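PDB 2YEQ: alkaline phosphatase D from Bacillus subtilis, which hydrolyses phosphate esters, working as an alkaline phosphatase and phosphodiesterase with iron and calcium in its active site. Local coordinates for residues A[125-130]-A[167-172]; A[151-156]-A[184-189]. All coordinates share one frame; numbering follows the deposited sequence.

Interaction 1: A[125-130]-A[167-172]; sequences QQYEHG and NVRTHN. With EDO (1,2-ethanediol), chain F.
R169 lays its guanidinium flat over one face of the Y127 ring, the two planes 14° apart and CZ 3.8 Å from the ring centroid, a cation-pi stack extended by CD, which makes a CH-pi contact with the same face. While stacked, the group also grips backbone: NE donates to Y127 O at 2.9 Å, and NH2 reaches G130 O in a weak bond. A bend at chi3 (-84°) brings NE over the ring. E128 meets H171 in a second stack. Its CG sits 3.7 Å from the H171 ring centroid, over the face, and the carboxylate continues nearly parallel to that ring. OE2 accepts the backbone N of H171 at 2.9 Å in a nearly straight bond (167°) and also takes a bond from a water that in turn accepts from ND2 of N167, a side chain whose main polar partner is S163. The backbone answers in kind, R169 N and, weakly, V168 N both donating to E128 O.

Both segments are loops that follow strands of the calcineurin-like phosphatase domain: 125-130 directly follows the iron ligand C124, just past the end of strand 117-122, while the loop holding 167-172 runs on to helix 179-190.

Q126 holds E128 at both its backbone and its carboxylate. Its amide, nearly parallel to the H171 ring, receives E128 N on OE1 at 2.8 Å and gives NE2 to E128 OE1 at 3.0 Å, in the amide plane. Further out, D192 forms a salt bridge with R169 NH1, and Y161 O holds H129 NE2.

Interaction 2: A[151-156]-A[184-189]; sequences DYIYEY and NRHAQY. With FE (Fe (III) ion), chain B; CA (calcium ion), chain C; EDO (1,2-ethanediol), chain D.
R185 reaches from its helix to the backbone of 151-156, where its NH1 donates to two carbonyls, Y154 O at 2.9 Å and Y156 O at 2.7 Å. The second lies in the carbonyl plane on a lone pair of Y156 O, and NH2 adds a weak bond to the same oxygen, so one guanidinium edge spans the turn through E155. The other polar link is weak: Y154 N points to Y189 OH at 3.3 Å, a hydroxyl also bonded to H171.

Apolar packing centres on I153. Its CG2 stands over the middle of the H186 ring, 4.0 Å from the centroid and almost on the normal, while CD1 touches H186 NE2. With chi1 at 63°, CG2 is anti to the carbonyl carbon, which sets it over that ring. The backbone joins in, I153 CA lying over the Y189 ring face, offset toward the rim.

Metal bonds lie on the far side of 151-156. D151 OD2 bridges iron, at 2.1 Å, and calcium, at 2.5 Å, and Y154 OH, also hydrogen-bonded with S412 OG, binds the iron at 2.0 Å; C124 and H382 are further iron ligands. R185 and Y189 thus hold backbone of the loop that carries two metal ligands.

This loop leaves strand 145-148 and passes between the metals and helix 179-190; H186 packs on helix 228-245, and Y156 lies against helix 504-520.

From the N terminus, strand 117-122 leads into 125-130, strand 145-148 into 151-156, and the chain then passes through 167-172 before reaching 184-189 on helix 179-190. Interaction 1 closes a loop from 125-130 to 167-172; interaction 2 opens inside it, at 151-156, and closes beyond it, so the two cross rather than nest. Their centres lie 10 Å apart, and probable hydrogen bonds join them directly: N172 OD1 to R185 NE and H171 NE2 to Y189 OH, each 2.7 Å. Together they tie the loops following two neighbouring parallel strands to helix 179-190, alongside the iron and calcium.

Interaction 1: A[125-130]-A[167-172]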
loop_
_atom_site.group_PDB
_atom_site.type_symbol
_atom_site.label_atom_id
_atom_site.label_comp_id
_atom_site.label_asym_id
_atom_site.label_seq_id
_atom_site.Cartn_x
_atom_site.Cartn_y
_atom_site.Cartn_z
ATOM N N GLN A 125 0.832 -2.318 -8.155
ATOM C CA GLN A 125 0.880 -3.611 -8.825
ATOM C C GLN A 125 0.075 -3.661 -10.128
ATOM O O GLN A 125 -0.710 -4.584 -10.333
ATOM C CB GLN A 125 0.429 -4.706 -7.858
ATOM C CG GLN A 125 -0.937 -4.530 -7.218
ATOM C CD GLN A 125 -1.070 -5.279 -5.943
ATOM O OE1 GLN A 125 -0.100 -5.401 -5.170
ATOM N NE2 GLN A 125 -2.279 -5.767 -5.667
ATOM N N GLN A 126 0.330 -2.706 -11.013
ATOM C CA GLN A 126 -0.369 -2.622 -12.298
ATOM C C GLN A 126 -0.295 -4.021 -12.951
ATOM O O GLN A 126 0.768 -4.492 -13.314
ATOM C CB GLN A 126 0.257 -1.565 -13.210
ATOM C CG GLN A 126 -0.723 -0.667 -13.976
ATOM C CD GLN A 126 -1.451 -1.376 -15.137
ATOM O OE1 GLN A 126 -1.765 -2.535 -15.033
ATOM N NE2 GLN A 126 -1.715 -0.653 -16.244
ATOM N N TYR A 127 -1.443 -4.670 -13.077
ATOM C CA TYR A 127 -1.535 -6.054 -13.563
ATOM C C TYR A 127 -0.956 -6.221 -14.940
ATOM O O TYR A 127 -0.329 -7.260 -15.263
ATOM C CB TYR A 127 -3.003 -6.485 -13.530
ATOM C CG TYR A 127 -3.348 -7.901 -13.953
ATOM C CD1 TYR A 127 -3.338 -8.952 -13.021
ATOM C CD2 TYR A 127 -3.738 -8.181 -15.251
ATOM C CE1 TYR A 127 -3.696 -10.233 -13.398
ATOM C CE2 TYR A 127 -4.085 -9.468 -15.631
ATOM C CZ TYR A 127 -4.060 -10.482 -14.711
ATOM O OH TYR A 127 -4.397 -11.765 -15.098
ATOM N N GLU A 128 -1.119 -5.189 -15.754
ATOM C CA GLU A 128 -0.693 -5.269 -17.143
ATOM C C GLU A 128 0.821 -5.131 -17.311
ATOM O O GLU A 128 1.370 -5.543 -18.348
ATOM C CB GLU A 128 -1.344 -4.147 -17.957
ATOM C CG GLU A 128 -2.872 -4.106 -17.889
ATOM C CD GLU A 128 -3.427 -2.992 -18.787
ATOM O OE1 GLU A 128 -2.968 -1.799 -18.664
ATOM O OE2 GLU A 128 -4.266 -3.327 -19.653
ATOM N N HIS A 129 1.488 -4.527 -16.328
ATOM C CA HIS A 129 2.903 -4.171 -16.481
ATOM C C HIS A 129 3.886 -5.311 -16.189
ATOM O O HIS A 129 5.046 -5.240 -16.597
ATOM C CB HIS A 129 3.241 -2.950 -15.627
ATOM C CG HIS A 129 2.618 -1.691 -16.151
ATOM N ND1 HIS A 129 2.976 -0.434 -15.714
ATOM C CD2 HIS A 129 1.681 -1.504 -17.114
ATOM C CE1 HIS A 129 2.264 0.470 -16.366
ATOM N NE2 HIS A 129 1.474 -0.153 -17.221
ATOM N N GLY A 130 3.418 -6.346 -15.514
ATOM C CA GLY A 130 4.269 -7.498 -15.274
ATOM C C GLY A 130 3.595 -8.547 -14.439
ATOM O O GLY A 130 2.452 -8.378 -14.012
ATOM N N ASN A 167 2.960 -3.827 -22.132
ATOM C CA ASN A 167 1.860 -4.387 -21.340
ATOM C C ASN A 167 1.686 -5.888 -21.604
ATOM O O ASN A 167 0.969 -6.301 -22.535
ATOM C CB ASN A 167 0.561 -3.624 -21.593
ATOM C CG ASN A 167 0.492 -2.340 -20.792
ATOM O OD1 ASN A 167 1.512 -1.894 -20.257
ATOM N ND2 ASN A 167 -0.706 -1.758 -20.676
ATOM N N VAL A 168 2.286 -6.698 -20.739
ATOM C CA VAL A 168 2.369 -8.137 -20.978
ATOM C C VAL A 168 1.074 -8.866 -20.646
ATOM O O VAL A 168 0.853 -9.967 -21.142
ATOM C CB VAL A 168 3.585 -8.762 -20.224
ATOM C CG1 VAL A 168 4.880 -8.180 -20.794
ATOM C CG2 VAL A 168 3.487 -8.544 -18.709
ATOM N N ARG A 169 0.257 -8.280 -19.765
ATOM C CA ARG A 169 -1.098 -8.754 -19.515
ATOM C C ARG A 169 -2.062 -7.605 -19.823
ATOM O O ARG A 169 -1.622 -6.486 -20.115
ATOM C CB ARG A 169 -1.264 -9.233 -18.078
ATOM C CG ARG A 169 -0.258 -10.313 -17.623
ATOM C CD ARG A 169 -0.677 -10.975 -16.323
ATOM N NE ARG A 169 -0.241 -10.191 -15.151
ATOM C CZ ARG A 169 -0.269 -10.619 -13.901
ATOM N NH1 ARG A 169 -0.756 -11.812 -13.624
ATOM N NH2 ARG A 169 0.183 -9.855 -12.908
ATOM N N THR A 170 -3.356 -7.875 -19.747
ATOM C CA THR A 170 -4.379 -6.942 -20.252
ATOM C C THR A 170 -5.520 -6.823 -19.273
ATOM O O THR A 170 -6.058 -7.840 -18.815
ATOM C CB THR A 170 -4.940 -7.448 -21.601
ATOM O OG1 THR A 170 -3.852 -7.618 -22.511
ATOM C CG2 THR A 170 -5.957 -6.430 -22.201
ATOM N N HIS A 171 -5.931 -5.591 -18.968
ATOM C CA HIS A 171 -7.080 -5.397 -18.126
ATOM C C HIS A 171 -8.317 -6.051 -18.725
ATOM O O HIS A 171 -8.422 -6.187 -19.937
ATOM C CB HIS A 171 -7.305 -3.904 -17.856
ATOM C CG HIS A 171 -6.453 -3.368 -16.756
ATOM N ND1 HIS A 171 -5.820 -2.143 -16.831
ATOM C CD2 HIS A 171 -6.110 -3.898 -15.556
ATOM C CE1 HIS A 171 -5.132 -1.944 -15.715
ATOM N NE2 HIS A 171 -5.310 -2.982 -14.917
ATOM N N ASN A 172 -9.218 -6.472 -17.843
ATOM C CA ASN A 172 -10.386 -7.291 -18.171
ATOM C C ASN A 172 -11.530 -6.513 -18.795
ATOM O O ASN A 172 -12.429 -7.118 -19.377
ATOM C CB ASN A 172 -10.922 -7.959 -16.897
ATOM C CG ASN A 172 -11.555 -6.941 -15.889
ATOM O OD1 ASN A 172 -10.909 -5.983 -15.446
ATOM N ND2 ASN A 172 -12.810 -7.165 -15.534
HETATM C C1 EDO F . -11.424 -6.196 -22.687
HETATM O O1 EDO F . -10.084 -6.681 -22.536
HETATM C C2 EDO F . -11.422 -4.751 -23.150
HETATM O O2 EDO F . -12.762 -4.339 -23.414
HETATM O O HOH W 1 -2.966 -3.224 -21.983
#

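Interaction 2: A[151-156]-A[184-189]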
loop_
_atom_site.group_PDB
_atom_site.type_symbol
_atom_site.label_atom_id
_atom_site.label_comp_id
_atom_site.label_asym_id
_atom_site.label_seq_id
_atom_site.Cartn_x
_atom_site.Cartn_y
_atom_site.Cartn_z
ATOM N N ASP A 151 -2.536 1.604 -4.664
ATOM C CA ASP A 151 -2.561 1.160 -6.022
ATOM C C ASP A 151 -2.542 -0.374 -6.046
ATOM O O ASP A 151 -1.807 -0.984 -6.798
ATOM C CB ASP A 151 -1.431 1.758 -6.843
ATOM C CG ASP A 151 -1.555 3.275 -7.040
ATOM O OD1 ASP A 151 -2.478 3.893 -6.490
ATOM O OD2 ASP A 151 -0.652 3.841 -7.730
ATOM N N TYR A 152 -3.379 -0.958 -5.199
ATOM C CA TYR A 152 -3.619 -2.394 -5.213
ATOM C C TYR A 152 -4.318 -2.852 -6.493
ATOM O O TYR A 152 -4.074 -3.974 -6.954
ATOM C CB TYR A 152 -4.436 -2.775 -4.002
ATOM C CG TYR A 152 -4.569 -4.253 -3.747
ATOM C CD1 TYR A 152 -5.493 -5.018 -4.448
ATOM C CD2 TYR A 152 -3.800 -4.886 -2.764
ATOM C CE1 TYR A 152 -5.643 -6.390 -4.195
ATOM C CE2 TYR A 152 -3.947 -6.275 -2.502
ATOM C CZ TYR A 152 -4.872 -7.009 -3.229
ATOM O OH TYR A 152 -5.025 -8.354 -2.992
ATOM N N ILE A 153 -5.211 -2.012 -7.037
ATOM C CA ILE A 153 -5.699 -2.158 -8.411
ATOM C C ILE A 153 -5.463 -0.863 -9.165
ATOM O O ILE A 153 -5.184 0.155 -8.536
ATOM C CB ILE A 153 -7.216 -2.474 -8.492
ATOM C CG1 ILE A 153 -8.052 -1.314 -7.916
ATOM C CG2 ILE A 153 -7.539 -3.801 -7.784
ATOM C CD1 ILE A 153 -9.541 -1.352 -8.328
ATOM N N TYR A 154 -5.530 -0.930 -10.499
ATOM C CA TYR A 154 -5.565 0.240 -11.366
ATOM C C TYR A 154 -6.901 0.173 -12.130
ATOM O O TYR A 154 -7.457 -0.921 -12.328
ATOM C CB TYR A 154 -4.374 0.297 -12.338
ATOM C CG TYR A 154 -3.061 0.657 -11.660
ATOM C CD1 TYR A 154 -2.449 -0.231 -10.757
ATOM C CD2 TYR A 154 -2.464 1.889 -11.872
ATOM C CE1 TYR A 154 -1.269 0.087 -10.111
ATOM C CE2 TYR A 154 -1.263 2.236 -11.231
ATOM C CZ TYR A 154 -0.683 1.336 -10.334
ATOM O OH TYR A 154 0.493 1.636 -9.711
ATOM N N GLU A 155 -7.373 1.337 -12.560
ATOM C CA GLU A 155 -8.737 1.511 -13.072
ATOM C C GLU A 155 -8.875 1.474 -14.574
ATOM O O GLU A 155 -10.001 1.434 -15.108
ATOM C CB GLU A 155 -9.305 2.829 -12.526
ATOM C CG GLU A 155 -8.847 4.099 -13.294
ATOM C CD GLU A 155 -7.534 4.682 -12.779
ATOM O OE1 GLU A 155 -6.799 3.967 -12.051
ATOM O OE2 GLU A 155 -7.214 5.847 -13.134
ATOM N N TYR A 156 -7.748 1.506 -15.272
ATOM C CA TYR A 156 -7.721 1.694 -16.707
ATOM C C TYR A 156 -8.363 0.574 -17.528
ATOM O O TYR A 156 -8.535 -0.546 -17.054
ATOM C CB TYR A 156 -6.286 1.880 -17.182
ATOM C CG TYR A 156 -5.627 3.115 -16.607
ATOM C CD1 TYR A 156 -5.977 4.377 -17.062
ATOM C CD2 TYR A 156 -4.674 3.022 -15.593
ATOM C CE1 TYR A 156 -5.397 5.513 -16.532
ATOM C CE2 TYR A 156 -4.098 4.146 -15.049
ATOM C CZ TYR A 156 -4.472 5.387 -15.505
ATOM O OH TYR A 156 -3.898 6.509 -14.966
ATOM N N ASN A 184 -15.153 -6.713 -10.434
ATOM C CA ASN A 184 -14.506 -7.544 -11.422
ATOM C C ASN A 184 -13.018 -7.226 -11.563
ATOM O O ASN A 184 -12.188 -8.123 -11.786
ATOM C CB ASN A 184 -15.226 -7.470 -12.778
ATOM C CG ASN A 184 -16.603 -8.127 -12.742
ATOM O OD1 ASN A 184 -16.903 -8.884 -11.817
ATOM N ND2 ASN A 184 -17.453 -7.811 -13.728
ATOM N N ARG A 185 -12.660 -5.954 -11.431
ATOM C CA ARG A 185 -11.248 -5.596 -11.498
ATOM C C ARG A 185 -10.513 -6.150 -10.256
ATOM O O ARG A 185 -9.410 -6.675 -10.401
ATOM C CB ARG A 185 -11.072 -4.086 -11.568
ATOM C CG ARG A 185 -9.636 -3.622 -11.679
ATOM C CD ARG A 185 -8.961 -4.092 -12.924
ATOM N NE ARG A 185 -9.697 -3.896 -14.181
ATOM C CZ ARG A 185 -9.602 -2.850 -14.996
ATOM N NH1 ARG A 185 -8.827 -1.805 -14.686
ATOM N NH2 ARG A 185 -10.296 -2.852 -16.150
ATOM N N HIS A 186 -11.090 -6.006 -9.066
ATOM C CA HIS A 186 -10.507 -6.646 -7.852
ATOM C C HIS A 186 -10.339 -8.156 -8.048
ATOM O O HIS A 186 -9.316 -8.722 -7.685
ATOM C CB HIS A 186 -11.295 -6.393 -6.569
ATOM C CG HIS A 186 -10.971 -5.084 -5.910
ATOM N ND1 HIS A 186 -10.149 -4.845 -4.835
ATOM C CD2 HIS A 186 -11.381 -3.888 -6.286
ATOM C CE1 HIS A 186 -10.140 -3.535 -4.575
ATOM N NE2 HIS A 186 -10.851 -2.933 -5.474
ATOM N N ALA A 187 -11.333 -8.800 -8.651
ATOM C CA ALA A 187 -11.251 -10.220 -8.937
ATOM C C ALA A 187 -10.136 -10.549 -9.927
ATOM O O ALA A 187 -9.458 -11.572 -9.761
ATOM C CB ALA A 187 -12.607 -10.741 -9.440
ATOM N N GLN A 188 -9.923 -9.711 -10.946
ATOM C CA GLN A 188 -8.856 -9.967 -11.907
ATOM C C GLN A 188 -7.498 -10.005 -11.211
ATOM O O GLN A 188 -6.704 -10.902 -11.456
ATOM C CB GLN A 188 -8.799 -8.921 -13.015
ATOM C CG GLN A 188 -7.601 -9.094 -13.931
ATOM C CD GLN A 188 -7.583 -8.131 -15.099
ATOM O OE1 GLN A 188 -7.843 -6.933 -14.929
ATOM N NE2 GLN A 188 -7.255 -8.644 -16.300
ATOM N N TYR A 189 -7.233 -8.988 -10.396
ATOM C CA TYR A 189 -5.958 -8.849 -9.676
ATOM C C TYR A 189 -5.773 -9.952 -8.643
ATOM O O TYR A 189 -4.724 -10.571 -8.586
ATOM C CB TYR A 189 -5.862 -7.457 -8.987
ATOM C CG TYR A 189 -5.403 -6.344 -9.919
ATOM C CD1 TYR A 189 -6.093 -6.058 -11.089
ATOM C CD2 TYR A 189 -4.311 -5.549 -9.603
ATOM C CE1 TYR A 189 -5.685 -5.045 -11.933
ATOM C CE2 TYR A 189 -3.881 -4.539 -10.443
ATOM C CZ TYR A 189 -4.594 -4.265 -11.598
ATOM O OH TYR A 189 -4.164 -3.274 -12.450
HETATM FE FE FE B . 1.140 3.277 -8.776
HETATM CA CA CA C . -0.574 6.100 -6.623
HETATM C C1 EDO D . -18.681 -5.218 -15.209
HETATM O O1 EDO D . -19.972 -5.270 -15.845
HETATM C C2 EDO D . -17.531 -5.158 -16.222
HETATM O O2 EDO D . -16.388 -5.892 -15.763
HETATM O O HOH W 2 0.364 4.354 -4.984
#